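Local coordinates for protein inorganic pyrophosphatase (Neisseria gonorrhoeae, PDB 5TEA) that probably catalyses the magnesium-dependent hydrolysis of inorganic pyrophosphate to two phosphate ions, working as a homohexamer, at residues B[54-57]-B[58-61]; B[135-138]-B[139-142]; B[141-144]-B[145-149]; B[153-156]-B[157-161]. All coordinates share one frame; numbering follows the deposited sequence.

Contact 1 (B[54-57]-B[58-61]). Unlike the reference sequence in segment 54-57: I54 (reference Val).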
# COMPACT_ATOMS: atom_id res chain seq x y z
N ILE B 54 -11.31 14.79 8.98
CA ILE B 54 -10.99 14.20 7.69
C ILE B 54 -11.08 15.29 6.62
O ILE B 54 -12.11 15.96 6.50
CB ILE B 54 -11.95 13.04 7.35
CG1 ILE B 54 -12.08 12.06 8.54
CG2 ILE B 54 -11.49 12.33 6.06
CD1 ILE B 54 -10.85 11.23 8.83
N GLU B 55 -10.00 15.46 5.84
CA GLU B 55 -10.00 16.43 4.76
C GLU B 55 -10.50 15.78 3.48
O GLU B 55 -10.51 14.55 3.37
CB GLU B 55 -8.59 16.98 4.55
CG GLU B 55 -7.98 17.65 5.78
CD GLU B 55 -8.43 19.08 5.97
OE1 GLU B 55 -9.54 19.43 5.51
OE2 GLU B 55 -7.66 19.86 6.57
N PRO B 56 -10.91 16.55 2.47
CA PRO B 56 -11.24 15.96 1.17
C PRO B 56 -10.07 15.13 0.64
O PRO B 56 -8.91 15.55 0.69
CB PRO B 56 -11.52 17.17 0.28
CG PRO B 56 -11.99 18.23 1.26
CD PRO B 56 -11.12 18.02 2.48
N ALA B 57 -10.39 13.93 0.14
CA ALA B 57 -9.37 13.02 -0.36
C ALA B 57 -8.55 13.64 -1.49
O ALA B 57 -7.36 13.33 -1.62
CB ALA B 57 -10.02 11.72 -0.83
N ILE B 58 -9.15 14.51 -2.30
CA ILE B 58 -8.40 15.16 -3.36
C ILE B 58 -7.36 16.12 -2.83
O ILE B 58 -6.51 16.59 -3.59
CB ILE B 58 -9.33 15.93 -4.33
CG1 ILE B 58 -10.18 16.94 -3.55
CG2 ILE B 58 -10.22 14.95 -5.10
CD1 ILE B 58 -10.87 17.94 -4.43
N PHE B 59 -7.41 16.44 -1.53
CA PHE B 59 -6.45 17.35 -0.91
C PHE B 59 -5.56 16.63 0.11
O PHE B 59 -5.28 17.16 1.19
CB PHE B 59 -7.18 18.52 -0.25
CG PHE B 59 -7.93 19.40 -1.23
CD1 PHE B 59 -7.35 19.79 -2.42
CD2 PHE B 59 -9.23 19.81 -0.95
CE1 PHE B 59 -8.02 20.60 -3.31
CE2 PHE B 59 -9.91 20.63 -1.84
CZ PHE B 59 -9.32 21.02 -3.03
N ALA B 60 -5.10 15.43 -0.23
CA ALA B 60 -4.09 14.77 0.60
C ALA B 60 -2.85 15.65 0.68
O ALA B 60 -2.52 16.36 -0.27
CB ALA B 60 -3.73 13.40 0.04
N LYS B 61 -2.18 15.61 1.82
CA LYS B 61 -0.99 16.44 1.99
C LYS B 61 0.07 16.06 0.97
O LYS B 61 0.39 14.87 0.82
CB LYS B 61 -0.41 16.30 3.40
CG LYS B 61 -1.23 16.94 4.49
CD LYS B 61 -1.38 18.45 4.28
CE LYS B 61 -2.79 18.94 4.62
NZ LYS B 61 -3.06 20.33 4.13
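The carbonyl of P56 turns back on its own chain to take the amide of F59, with F59 N at 2.8 Å from P56 O. F59 N reaches this oxygen from above, 51° out of the carbonyl plane, rather than along a lone pair. P56 to F59 form a type I turn with A57 and I58 at its corners, a single 3-10-like turn, and after it A60 N reaches A57 O at 3.4 Å, a weak bond. The turn lies in the loop between strands 48-54 and 64-67.

Beside this backbone three side chains touch one another pairwise. P56 CB lies 3.7 Å from F59 CD2, approaching the ring obliquely. I58 places CG1 between its backbone N and carbonyl carbon (chi1 56°), and this carries CG1 over the centre of the F59 ring, 3.9 Å above its plane. The same CG1 of I58 sits 4.1 Å from P56 CB.

The outer side belongs to the hexamer. A57 N donates to N124 of the second subunit and I58 N to Q142 of the third, while the F59 ring meets F145 of the third subunit edge-to-face. On the inner side E55 is salt-bridged to R53, a predicted substrate-binding residue, and K61 NZ bonds H146. The turn is thus knit by one sound bond and apolar contacts, and the two corner amides, which the turn itself leaves without a carbonyl partner, are spent on bonds between chains.

Contact 2 (B[135-138]-B[139-142])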
# COMPACT_ATOMS: atom_id res chain seq x y z
N LEU B 135 15.04 21.11 -5.64
CA LEU B 135 13.84 20.30 -5.86
C LEU B 135 13.33 20.48 -7.29
O LEU B 135 13.57 21.52 -7.91
CB LEU B 135 12.74 20.72 -4.88
CG LEU B 135 13.01 20.59 -3.39
CD1 LEU B 135 11.85 21.15 -2.58
CD2 LEU B 135 13.24 19.13 -3.05
N PRO B 136 12.62 19.49 -7.83
CA PRO B 136 11.92 19.74 -9.10
C PRO B 136 10.95 20.90 -8.91
O PRO B 136 10.18 20.93 -7.95
CB PRO B 136 11.19 18.42 -9.40
CG PRO B 136 11.55 17.48 -8.33
CD PRO B 136 12.57 18.09 -7.42
N GLN B 137 11.01 21.86 -9.82
CA GLN B 137 10.20 23.05 -9.64
C GLN B 137 8.72 22.73 -9.77
O GLN B 137 7.89 23.42 -9.18
CB GLN B 137 10.65 24.13 -10.62
CG GLN B 137 12.10 24.56 -10.34
CD GLN B 137 12.31 25.09 -8.91
OE1 GLN B 137 12.10 26.28 -8.65
NE2 GLN B 137 12.71 24.21 -7.98
N GLN B 138 8.39 21.66 -10.49
CA GLN B 138 7.00 21.22 -10.56
C GLN B 138 6.49 20.71 -9.21
O GLN B 138 5.29 20.80 -8.92
CB GLN B 138 6.87 20.13 -11.64
CG GLN B 138 5.45 19.69 -11.96
CD GLN B 138 4.72 20.63 -12.91
OE1 GLN B 138 5.07 21.81 -13.02
NE2 GLN B 138 3.71 20.10 -13.62
N LEU B 139 7.38 20.17 -8.37
CA LEU B 139 6.92 19.80 -7.02
C LEU B 139 6.55 21.04 -6.23
O LEU B 139 5.54 21.06 -5.52
CB LEU B 139 8.00 19.01 -6.28
CG LEU B 139 7.74 18.82 -4.78
CD1 LEU B 139 6.50 17.93 -4.54
CD2 LEU B 139 8.95 18.26 -4.06
N ILE B 140 7.36 22.09 -6.34
CA ILE B 140 7.02 23.35 -5.68
C ILE B 140 5.67 23.86 -6.18
O ILE B 140 4.82 24.27 -5.39
CB ILE B 140 8.13 24.39 -5.91
CG1 ILE B 140 9.50 23.87 -5.47
CG2 ILE B 140 7.77 25.69 -5.19
CD1 ILE B 140 9.67 23.75 -3.99
N LYS B 141 5.45 23.84 -7.49
CA LYS B 141 4.18 24.34 -8.01
C LYS B 141 3.00 23.51 -7.51
O LYS B 141 1.90 24.05 -7.31
CB LYS B 141 4.20 24.34 -9.54
CG LYS B 141 5.29 25.19 -10.16
CD LYS B 141 4.77 25.98 -11.36
CE LYS B 141 3.77 25.17 -12.19
NZ LYS B 141 3.14 25.95 -13.30
N GLN B 142 3.20 22.20 -7.32
CA GLN B 142 2.13 21.35 -6.78
C GLN B 142 1.83 21.71 -5.32
O GLN B 142 0.67 21.77 -4.91
CB GLN B 142 2.50 19.87 -6.89
CG GLN B 142 2.56 19.31 -8.29
CD GLN B 142 2.79 17.81 -8.29
OE1 GLN B 142 2.01 17.04 -7.72
NE2 GLN B 142 3.88 17.38 -8.93
O HOH W 1 4.27 23.56 -14.75
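Q138 and Q142 meet one turn apart at the start of helix 137-149, whose N-cap is P136. Q138 can be followed outward: CB only starts the chain; CG, anti to the backbone N (chi1 -173°), comes to 4.1 Å from Q142 NE2; and beyond a bend at chi2 (81°) Q138 OE1 stands 3.7 Å from K141 CE. The Q138 and Q142 side chains cross at about a right angle, with their amide planes 73° apart. At the tip, Q138 NE2 bonds R123 O of the fourth subunit. Q142 NE2 goes to N124 of that same subunit and Q142 OE1 accepts from I58 N of the third, where K141 NZ bonds L153 O. Q138 and Q142 thus give their amides to neighbouring chains.

At the cap, P136 O takes L139 N at 2.9 Å and, weakly, I140 N; the first sound i to i+4 bond is K141 N to Q137 O. Q137 folds back over the cap and gives NE2 to L135 O, which lies in the plane of the donating amide, and the same nitrogen bonds L132 O. On the apolar side L135 CD1 meets I140 CD1 at 3.7 Å, the two side chains crossing nearly at right angles, with Y129 and L132 packed against them. On the outer side one water donates to Q138 OE1 at 2.6 Å and weakly accepts from K141 NZ at 3.0 Å.

Contact 3 (B[141-144]-B[145-149])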
# COMPACT_ATOMS: atom_id res chain seq x y z
N LYS B 141 5.45 23.84 -7.49
CA LYS B 141 4.18 24.34 -8.01
C LYS B 141 3.00 23.51 -7.51
O LYS B 141 1.90 24.05 -7.31
CB LYS B 141 4.20 24.34 -9.54
CG LYS B 141 5.29 25.19 -10.16
CD LYS B 141 4.77 25.98 -11.36
CE LYS B 141 3.77 25.17 -12.19
NZ LYS B 141 3.14 25.95 -13.30
N GLN B 142 3.20 22.20 -7.32
CA GLN B 142 2.13 21.35 -6.78
C GLN B 142 1.83 21.71 -5.32
O GLN B 142 0.67 21.77 -4.91
CB GLN B 142 2.50 19.87 -6.89
CG GLN B 142 2.56 19.31 -8.29
CD GLN B 142 2.79 17.81 -8.29
OE1 GLN B 142 2.01 17.04 -7.72
NE2 GLN B 142 3.88 17.38 -8.93
N ILE B 143 2.88 21.94 -4.54
CA ILE B 143 2.70 22.34 -3.15
C ILE B 143 1.99 23.68 -3.09
O ILE B 143 1.10 23.89 -2.26
CB ILE B 143 4.06 22.41 -2.42
CG1 ILE B 143 4.73 21.02 -2.39
CG2 ILE B 143 3.88 22.97 -1.01
CD1 ILE B 143 6.15 21.07 -1.84
N GLU B 144 2.38 24.60 -3.97
CA GLU B 144 1.73 25.90 -4.02
C GLU B 144 0.25 25.75 -4.35
O GLU B 144 -0.61 26.36 -3.71
CB GLU B 144 2.42 26.79 -5.05
CG GLU B 144 1.88 28.22 -5.09
CD GLU B 144 2.73 29.14 -5.95
OE1 GLU B 144 3.96 28.95 -6.00
OE2 GLU B 144 2.16 30.05 -6.59
N PHE B 145 -0.06 24.92 -5.35
CA PHE B 145 -1.47 24.74 -5.71
C PHE B 145 -2.25 24.16 -4.55
O PHE B 145 -3.38 24.60 -4.26
CB PHE B 145 -1.61 23.85 -6.95
CG PHE B 145 -3.04 23.70 -7.42
CD1 PHE B 145 -3.90 22.79 -6.81
CD2 PHE B 145 -3.53 24.48 -8.46
CE1 PHE B 145 -5.22 22.68 -7.22
CE2 PHE B 145 -4.85 24.36 -8.89
CZ PHE B 145 -5.69 23.45 -8.27
N HIS B 146 -1.69 23.15 -3.89
CA HIS B 146 -2.35 22.53 -2.75
C HIS B 146 -2.75 23.57 -1.72
O HIS B 146 -3.91 23.64 -1.30
CB HIS B 146 -1.45 21.46 -2.11
CG HIS B 146 -2.02 20.89 -0.85
ND1 HIS B 146 -2.98 19.89 -0.84
CD2 HIS B 146 -1.83 21.23 0.45
CE1 HIS B 146 -3.32 19.62 0.40
NE2 HIS B 146 -2.65 20.43 1.21
N PHE B 147 -1.79 24.37 -1.27
CA PHE B 147 -2.10 25.27 -0.17
C PHE B 147 -2.94 26.46 -0.61
O PHE B 147 -3.59 27.07 0.23
CB PHE B 147 -0.80 25.72 0.53
CG PHE B 147 -0.26 24.66 1.44
CD1 PHE B 147 -0.86 24.42 2.67
CD2 PHE B 147 0.79 23.84 1.04
CE1 PHE B 147 -0.42 23.40 3.51
CE2 PHE B 147 1.24 22.81 1.88
CZ PHE B 147 0.65 22.60 3.12
N ASN B 148 -2.93 26.81 -1.91
CA ASN B 148 -3.82 27.84 -2.43
C ASN B 148 -5.27 27.38 -2.53
O ASN B 148 -6.17 28.22 -2.60
CB ASN B 148 -3.35 28.30 -3.82
CG ASN B 148 -2.23 29.33 -3.75
OD1 ASN B 148 -2.06 29.98 -2.72
ND2 ASN B 148 -1.50 29.51 -4.85
N HIS B 149 -5.51 26.07 -2.53
CA HIS B 149 -6.84 25.57 -2.85
C HIS B 149 -7.43 24.57 -1.85
O HIS B 149 -8.57 24.12 -2.06
CB HIS B 149 -6.80 24.93 -4.24
CG HIS B 149 -6.58 25.91 -5.34
ND1 HIS B 149 -7.60 26.70 -5.84
CD2 HIS B 149 -5.46 26.26 -6.02
CE1 HIS B 149 -7.12 27.48 -6.79
NE2 HIS B 149 -5.82 27.24 -6.92
O HOH W 2 0.23 31.74 -4.90
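Four successive i to i+4 bonds, from F145 N to K141 O through N148 N to E144 O, make this the regular C-terminal half of helix 137-149. On its inward side I143 and F147 lie side by side, pointing the same way: I143 CG2 touches the ring edge in its plane, 3.8 Å from F147 CD2. I143 O also comes to that edge, 3.3 Å from F147 CD2. H146 brings its CD2 over the centre of the F147 ring, 3.6 Å above the plane, and its NE2 is hydrogen-bonded to K61 NZ. I143 and F147 both pack on M103 and L82 of the barrel strands.

E144 has CG anti to its N (chi1 -175°) and an extended chain, which carries its carboxylate out alongside the N148 amide, the two planes 84° apart. E144 CG is 3.6 Å from N148 ND2, while a water donates to E144 OE2 and accepts from N148 ND2 at 2.8 Å. At the last turn H149 CD2 lies over the centre of the F145 ring, 3.4 Å above its plane.

The chemistry divides by face: I143 and F147 seat the helix on the barrel, F147 close to the predicted substrate residue Y65; F145 and H149 face the third subunit; and a carboxylate and an amide pin the helix to strand 159-165, E144 OE1 by W164 NE1 and N148 OD1 by V161 N.

Contact 4 (B[153-156]-B[157-161])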
# COMPACT_ATOMS: atom_id res chain seq x y z
N LEU B 153 -13.47 23.84 -0.93
CA LEU B 153 -14.82 23.29 -0.91
C LEU B 153 -15.74 24.07 0.03
O LEU B 153 -16.96 24.03 -0.15
CB LEU B 153 -14.81 21.81 -0.55
CG LEU B 153 -14.10 20.93 -1.58
CD1 LEU B 153 -14.35 19.46 -1.30
CD2 LEU B 153 -14.55 21.28 -2.99
N LYS B 154 -15.18 24.81 1.00
CA LYS B 154 -15.95 25.70 1.88
C LYS B 154 -14.97 26.75 2.41
O LYS B 154 -14.44 26.66 3.52
CB LYS B 154 -16.62 24.94 3.02
N LYS B 155 -14.73 27.78 1.60
CA LYS B 155 -13.59 28.67 1.79
C LYS B 155 -14.02 29.93 2.55
O LYS B 155 -14.67 30.81 1.98
CB LYS B 155 -12.97 29.03 0.45
CG LYS B 155 -11.53 29.56 0.56
CD LYS B 155 -11.06 30.08 -0.76
CE LYS B 155 -9.81 30.93 -0.60
NZ LYS B 155 -9.40 31.51 -1.90
N ALA B 156 -13.62 30.04 3.82
CA ALA B 156 -14.04 31.13 4.69
C ALA B 156 -13.02 32.26 4.78
O ALA B 156 -13.27 33.24 5.50
CB ALA B 156 -14.35 30.60 6.09
N GLY B 157 -11.89 32.16 4.09
CA GLY B 157 -10.84 33.16 4.20
C GLY B 157 -9.73 32.85 3.22
O GLY B 157 -9.70 31.80 2.58
N THR B 158 -8.80 33.80 3.12
CA THR B 158 -7.68 33.66 2.20
C THR B 158 -6.91 32.38 2.50
O THR B 158 -6.76 31.99 3.66
CB THR B 158 -6.77 34.89 2.32
OG1 THR B 158 -7.43 36.03 1.77
CG2 THR B 158 -5.44 34.65 1.60
N THR B 159 -6.49 31.69 1.44
CA THR B 159 -5.44 30.67 1.47
C THR B 159 -4.50 31.06 0.33
O THR B 159 -4.79 30.77 -0.83
CB THR B 159 -5.98 29.24 1.27
OG1 THR B 159 -6.73 29.16 0.04
CG2 THR B 159 -6.88 28.82 2.44
N LYS B 160 -3.39 31.74 0.64
CA LYS B 160 -2.57 32.32 -0.41
C LYS B 160 -1.10 32.14 -0.11
O LYS B 160 -0.60 32.65 0.90
CB LYS B 160 -2.87 33.81 -0.60
CG LYS B 160 -2.05 34.46 -1.71
CD LYS B 160 -2.21 33.70 -3.01
CE LYS B 160 -1.57 34.44 -4.18
NZ LYS B 160 -1.64 33.64 -5.45
N VAL B 161 -0.40 31.47 -1.01
CA VAL B 161 1.06 31.43 -0.99
C VAL B 161 1.59 32.72 -1.60
O VAL B 161 1.36 33.00 -2.78
CB VAL B 161 1.60 30.21 -1.74
CG1 VAL B 161 3.14 30.26 -1.76
CG2 VAL B 161 1.06 28.89 -1.11
O HOH W 3 -7.22 33.06 -1.35
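With CG anti to the backbone N (chi1 -160°) and every later torsion near 180°, K155 runs out straight over the backbone of G157 toward T159, whose chi1 of 56° sets OG1 between its own N and carbonyl carbon, where it bonds N148 O of the helix and leaves K155 CE in van der Waals contact. The two side chains belong to the connection that leads from helix 137-149 into strand 159-165, an edge of the OB-like beta-barrel that marks the soluble pyrophosphatases of this family.

The lysine is used along its length. K155 CG lies 3.5 Å from G157 O and CE 3.3 Å from the same oxygen, so the carbonyl sits beneath the aliphatic chain and is met by carbon rather than by the amine. K155 CE also comes to 3.6 Å from T159 OG1, while NZ passes that hydroxyl at 4.1 Å. No direct hydrogen bond spans the two segments: A156, poorly ordered, and the extended G157 carry the chain round, G157 lending its carbonyl.

From T158 on, the backbone joins strand 94-107 and its flank. T158 and K160 pair with D108 and V106 by backbone bonds, and T159 packs on F105 and on Y150, a predicted substrate-binding residue. K155 and its neighbours also touch a crystal mate, a caution on the lysine's conformation. Its amine is bonded to one water, which accepts from K155 NZ at 2.7 Å and from T159 N at 3.2 Å.

Contacts 2 and 3 are successive halves of helix 137-149, sharing K141 and Q142, yet they differ: contact 2, partly buried at the N-terminal end, spends several of its polar tips on other subunits, while contact 3 is the buried one, with I143 and F147 against the barrel and F145 toward the third subunit. Contact 1, partly buried, is joined to contact 3 through K61 and H146, and to contact 4 where P56 and F59 pack on L153; it also reaches the second subunit. All four reach the third subunit, contact 4 through L153 alone. Contact 4 lies at the surface and relies on water within its span, but its strand end is tied to contact 3 through N148.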